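Local atomic coordinates of separin (Saccharomyces cerevisiae, PDB entry 5U1T), a protein that cleaves the cohesin subunit MCD1/SCC1 at the onset of anaphase as a caspase-like cysteine protease, a step held in check by securin for most of the cell cycle. Residues K801-I804 with R810-E813; V1362-H1367 with K1507-G1512. All blocks are in the same frame, centred on the assembly; numbering follows the deposited sequence.

Interaction 1: residues K801-I804 with R810-E813; sequences KIHI and RDCE
His803 meets Asp811 while, next to this pair, the sulfur of Cys812 lies against His803 CB and the start of Ile804. The imidazole and the carboxylate are inclined by 34°, and the ring reaches Asp811 at an oblique angle: His803 CG is 3.7 Å from Asp811 CB, the methylene lying obliquely by the ring with the carboxylate alongside. Both side chains start out beside their own backbone N. Cys812 does likewise: with SG anti to its carbonyl carbon (chi1 -80°), the sulfur comes to lie 3.6 Å from His803 CB and 3.7 Å from Ile804 CG1. Cys812 SG thus packs against both residues, and no hydrogen bond crosses between the two segments. Asp811 spends its oxygens on other partners: OD2 bonds Ser808 OG in the connecting turn, and OD1 bonds an aromatic side chain on the chain of another protein, so one carboxylate serves both the turn and the complex. The contact closes the helical hairpin of 782-805 and 809-825. Helix 829-845 packs on one part of it, with Tyr842 touching both Ile804 and Cys812, while Ile802 turns to helix 756-775.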
loop_
_atom_site.group_PDB
_atom_site.type_symbol
_atom_site.label_atom_id
_atom_site.label_comp_id
_atom_site.label_asym_id
_atom_site.label_seq_id
_atom_site.Cartn_x
_atom_site.Cartn_y
_atom_site.Cartn_z
ATOM N N LYS A 801 -12.714 -11.555 -4.494
ATOM C CA LYS A 801 -13.078 -11.627 -5.891
ATOM C C LYS A 801 -12.700 -12.988 -6.487
ATOM O O LYS A 801 -13.465 -13.554 -7.273
ATOM C CB LYS A 801 -12.418 -10.492 -6.679
ATOM C CG LYS A 801 -13.140 -9.135 -6.635
ATOM C CD LYS A 801 -12.264 -8.069 -7.313
ATOM C CE LYS A 801 -13.067 -6.965 -8.022
ATOM N NZ LYS A 801 -12.224 -6.107 -8.948
ATOM N N ILE A 802 -11.549 -13.538 -6.118
ATOM C CA ILE A 802 -11.117 -14.793 -6.735
ATOM C C ILE A 802 -12.043 -15.938 -6.309
ATOM O O ILE A 802 -12.361 -16.831 -7.099
ATOM C CB ILE A 802 -9.654 -15.160 -6.383
ATOM C CG1 ILE A 802 -8.666 -14.139 -6.951
ATOM C CG2 ILE A 802 -9.285 -16.520 -6.946
ATOM C CD1 ILE A 802 -7.234 -14.365 -6.474
ATOM N N HIS A 803 -12.501 -15.882 -5.066
ATOM C CA HIS A 803 -13.360 -16.908 -4.523
ATOM C C HIS A 803 -14.838 -16.727 -4.918
ATOM O O HIS A 803 -15.612 -17.684 -4.877
ATOM C CB HIS A 803 -13.192 -16.959 -3.004
ATOM C CG HIS A 803 -11.862 -17.500 -2.570
ATOM N ND1 HIS A 803 -11.672 -18.820 -2.225
ATOM C CD2 HIS A 803 -10.651 -16.906 -2.448
ATOM C CE1 HIS A 803 -10.405 -19.014 -1.896
ATOM N NE2 HIS A 803 -9.764 -17.868 -2.025
ATOM N N ILE A 804 -15.224 -15.513 -5.307
ATOM C CA ILE A 804 -16.541 -15.277 -5.894
ATOM C C ILE A 804 -16.559 -15.896 -7.273
ATOM O O ILE A 804 -17.491 -16.611 -7.621
ATOM C CB ILE A 804 -16.880 -13.793 -6.000
ATOM C CG1 ILE A 804 -17.219 -13.246 -4.624
ATOM C CG2 ILE A 804 -18.049 -13.564 -6.930
ATOM C CD1 ILE A 804 -17.077 -11.755 -4.525
ATOM N N ARG A 810 -17.803 -20.325 1.206
ATOM C CA ARG A 810 -17.079 -20.613 2.435
ATOM C C ARG A 810 -15.888 -19.672 2.659
ATOM O O ARG A 810 -15.703 -19.125 3.752
ATOM C CB ARG A 810 -16.605 -22.069 2.433
ATOM C CG ARG A 810 -16.182 -22.583 3.816
ATOM C CD ARG A 810 -15.511 -23.950 3.736
ATOM N NE ARG A 810 -16.460 -25.066 3.754
ATOM C CZ ARG A 810 -16.587 -25.929 4.769
ATOM N NH1 ARG A 810 -17.470 -26.927 4.709
ATOM N NH2 ARG A 810 -15.827 -25.797 5.853
ATOM N N ASP A 811 -15.082 -19.475 1.624
ATOM C CA ASP A 811 -13.874 -18.672 1.773
ATOM C C ASP A 811 -14.191 -17.198 1.749
ATOM O O ASP A 811 -13.468 -16.397 2.322
ATOM C CB ASP A 811 -12.869 -18.982 0.674
ATOM C CG ASP A 811 -12.388 -20.408 0.715
ATOM O OD1 ASP A 811 -11.393 -20.668 1.419
ATOM O OD2 ASP A 811 -12.997 -21.262 0.044
ATOM N N CYS A 812 -15.268 -16.849 1.065
ATOM C CA CYS A 812 -15.668 -15.462 0.961
ATOM C C CYS A 812 -16.144 -14.958 2.305
ATOM O O CYS A 812 -15.804 -13.849 2.729
ATOM C CB CYS A 812 -16.758 -15.296 -0.098
ATOM S SG CYS A 812 -16.116 -15.270 -1.782
ATOM N N GLU A 813 -16.930 -15.788 2.979
ATOM C CA GLU A 813 -17.384 -15.450 4.311
ATOM C C GLU A 813 -16.194 -15.233 5.221
ATOM O O GLU A 813 -16.184 -14.295 6.008
ATOM C CB GLU A 813 -18.284 -16.538 4.876
ATOM C CG GLU A 813 -19.696 -16.491 4.359
ATOM C CD GLU A 813 -20.379 -15.158 4.612
ATOM O OE1 GLU A 813 -20.499 -14.360 3.662
ATOM O OE2 GLU A 813 -20.817 -14.913 5.757
#

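Interaction 2: residues V1362-H1367 with K1507-G1512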
loop_
_atom_site.group_PDB
_atom_site.type_symbol
_atom_site.label_atom_id
_atom_site.label_comp_id
_atom_site.label_asym_id
_atom_site.label_seq_id
_atom_site.Cartn_x
_atom_site.Cartn_y
_atom_site.Cartn_z
ATOM N N VAL A 1362 -28.663 -33.727 -8.748
ATOM C CA VAL A 1362 -29.381 -32.611 -8.146
ATOM C C VAL A 1362 -28.491 -31.369 -7.993
ATOM O O VAL A 1362 -27.467 -31.398 -7.302
ATOM C CB VAL A 1362 -29.962 -33.013 -6.775
ATOM C CG1 VAL A 1362 -30.726 -31.851 -6.154
ATOM C CG2 VAL A 1362 -30.878 -34.243 -6.939
ATOM N N SER A 1363 -28.876 -30.289 -8.665
ATOM C CA SER A 1363 -28.112 -29.045 -8.609
ATOM C C SER A 1363 -28.198 -28.466 -7.205
ATOM O O SER A 1363 -29.168 -28.719 -6.492
ATOM C CB SER A 1363 -28.630 -28.036 -9.633
ATOM O OG SER A 1363 -29.840 -27.434 -9.192
ATOM N N SER A 1364 -27.190 -27.698 -6.806
ATOM C CA SER A 1364 -27.177 -27.103 -5.476
ATOM C C SER A 1364 -28.448 -26.275 -5.211
ATOM O O SER A 1364 -28.965 -26.261 -4.090
ATOM C CB SER A 1364 -25.903 -26.244 -5.273
ATOM O OG SER A 1364 -25.868 -25.069 -6.082
ATOM N N SER A 1365 -28.974 -25.610 -6.236
ATOM C CA SER A 1365 -30.172 -24.812 -6.034
ATOM C C SER A 1365 -31.383 -25.687 -5.716
ATOM O O SER A 1365 -32.330 -25.219 -5.077
ATOM C CB SER A 1365 -30.467 -23.944 -7.251
ATOM O OG SER A 1365 -30.927 -24.722 -8.333
ATOM N N CYS A 1366 -31.351 -26.952 -6.137
ATOM C CA CYS A 1366 -32.490 -27.838 -5.926
ATOM C C CYS A 1366 -32.301 -28.833 -4.782
ATOM O O CYS A 1366 -33.208 -29.589 -4.461
ATOM C CB CYS A 1366 -32.798 -28.612 -7.211
ATOM S SG CYS A 1366 -33.338 -27.604 -8.610
ATOM N N HIS A 1367 -31.126 -28.830 -4.169
ATOM C CA HIS A 1367 -30.813 -29.780 -3.117
ATOM C C HIS A 1367 -31.795 -29.815 -1.941
ATOM O O HIS A 1367 -32.133 -30.893 -1.444
ATOM C CB HIS A 1367 -29.434 -29.496 -2.576
ATOM C CG HIS A 1367 -29.202 -30.068 -1.219
ATOM N ND1 HIS A 1367 -28.659 -31.319 -1.026
ATOM C CD2 HIS A 1367 -29.452 -29.570 0.015
ATOM C CE1 HIS A 1367 -28.569 -31.560 0.270
ATOM N NE2 HIS A 1367 -29.045 -30.516 0.923
ATOM N N LYS A 1507 -25.841 -16.032 -4.964
ATOM C CA LYS A 1507 -25.314 -16.460 -6.247
ATOM C C LYS A 1507 -24.009 -17.207 -6.130
ATOM O O LYS A 1507 -23.347 -17.489 -7.120
ATOM C CB LYS A 1507 -25.147 -15.255 -7.165
ATOM C CG LYS A 1507 -26.443 -14.504 -7.381
ATOM C CD LYS A 1507 -26.204 -13.181 -8.091
ATOM C CE LYS A 1507 -27.403 -12.247 -7.890
ATOM N NZ LYS A 1507 -27.714 -12.080 -6.419
ATOM N N LEU A 1508 -23.628 -17.540 -4.913
ATOM C CA LEU A 1508 -22.460 -18.386 -4.736
ATOM C C LEU A 1508 -22.916 -19.814 -4.412
ATOM O O LEU A 1508 -24.093 -20.046 -4.099
ATOM C CB LEU A 1508 -21.547 -17.833 -3.640
ATOM C CG LEU A 1508 -20.950 -16.434 -3.816
ATOM C CD1 LEU A 1508 -19.952 -16.162 -2.674
ATOM C CD2 LEU A 1508 -20.300 -16.251 -5.200
ATOM N N GLU A 1509 -21.989 -20.766 -4.512
ATOM C CA GLU A 1509 -22.293 -22.154 -4.198
ATOM C C GLU A 1509 -22.348 -22.348 -2.694
ATOM O O GLU A 1509 -21.539 -21.791 -1.958
ATOM C CB GLU A 1509 -21.262 -23.094 -4.804
ATOM C CG GLU A 1509 -21.177 -23.025 -6.302
ATOM C CD GLU A 1509 -22.506 -23.309 -6.972
ATOM O OE1 GLU A 1509 -23.213 -24.248 -6.556
ATOM O OE2 GLU A 1509 -22.855 -22.570 -7.917
ATOM N N PRO A 1510 -23.320 -23.133 -2.234
ATOM C CA PRO A 1510 -23.458 -23.414 -0.812
ATOM C C PRO A 1510 -22.542 -24.565 -0.443
ATOM O O PRO A 1510 -21.940 -25.156 -1.335
ATOM C CB PRO A 1510 -24.923 -23.803 -0.692
ATOM C CG PRO A 1510 -25.190 -24.514 -1.979
ATOM C CD PRO A 1510 -24.347 -23.822 -3.030
ATOM N N THR A 1511 -22.419 -24.884 0.838
ATOM C CA THR A 1511 -21.774 -26.139 1.202
ATOM C C THR A 1511 -22.280 -26.676 2.514
ATOM O O THR A 1511 -23.053 -26.025 3.220
ATOM C CB THR A 1511 -20.238 -26.031 1.309
ATOM O OG1 THR A 1511 -19.688 -27.361 1.389
ATOM C CG2 THR A 1511 -19.814 -25.198 2.554
ATOM N N GLY A 1512 -21.791 -27.863 2.837
ATOM C CA GLY A 1512 -22.306 -28.645 3.935
ATOM C C GLY A 1512 -21.537 -29.945 3.936
ATOM O O GLY A 1512 -20.712 -30.205 3.057
#
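A single side-chain hydrogen bond, from Ser1364 to Glu1509, joins two loops of the caspase-like protease region, with Pro1510 packed beside it. The first loop leaves strand 1353-1362 of the seven-stranded mixed sheet; the second leads into helix 1513-1519 and follows strand 1492-1494 of the six-stranded sheet, whose strand order 2-1-3-4-5-6 fits the caspase-like fold of clan CD. The contact thus joins loops that follow strands of two different sheets, away from Cys1497, the probable catalytic residue. Ser1364 stands on a beta turn, closed by the bond from Cys1366 N to Ser1363 O (2.8 Å), and this presents its hydroxyl to the other loop. The carbonyl of Ser1364 also accepts a bond from Tyr1504, a second tie between these regions. With Glu1509 CG anti to the carbonyl carbon, the chain bends at chi2 (-57°), bringing the carboxylate to Ser1364. A leucine in place of Glu1509 would probably leave the Ser1364 hydroxyl without this acceptor and free to turn, though still packed beside Pro1510. That proline packs with CD and CG against Ser1364, Pro1510 CD lying 3.6 Å from Ser1364 CB and CG 3.8 Å from the same carbon. In the bond itself, Ser1364 OG donates to Glu1509 OE1 at 2.8 Å, approaching on the syn side of the carboxylate and 20° out of its plane.

Interaction 1 closes in the chain well before interaction 2 opens, yet their centres lie about 15 Å apart and their residues touch. The join is made by segment 1507-1512: Leu1508 packs with CD1 4.0 Å from Cys812 SG and also leans on Ile804, while Thr1511 lies against Arg810. The same segment bonds by backbone to Gly807 and Ile845, and Lys1507 forms a salt bridge with Glu847. Interaction 1 thus belongs to the helical hairpin 782-805/809-825, interaction 2 to loops of the protease region, and segment 1507-1512 runs between them, meeting the hairpin with Leu1508 and Thr1511 and segment 1362-1367 with Glu1509 and Pro1510. Helical and proteolytic parts are thereby packed together.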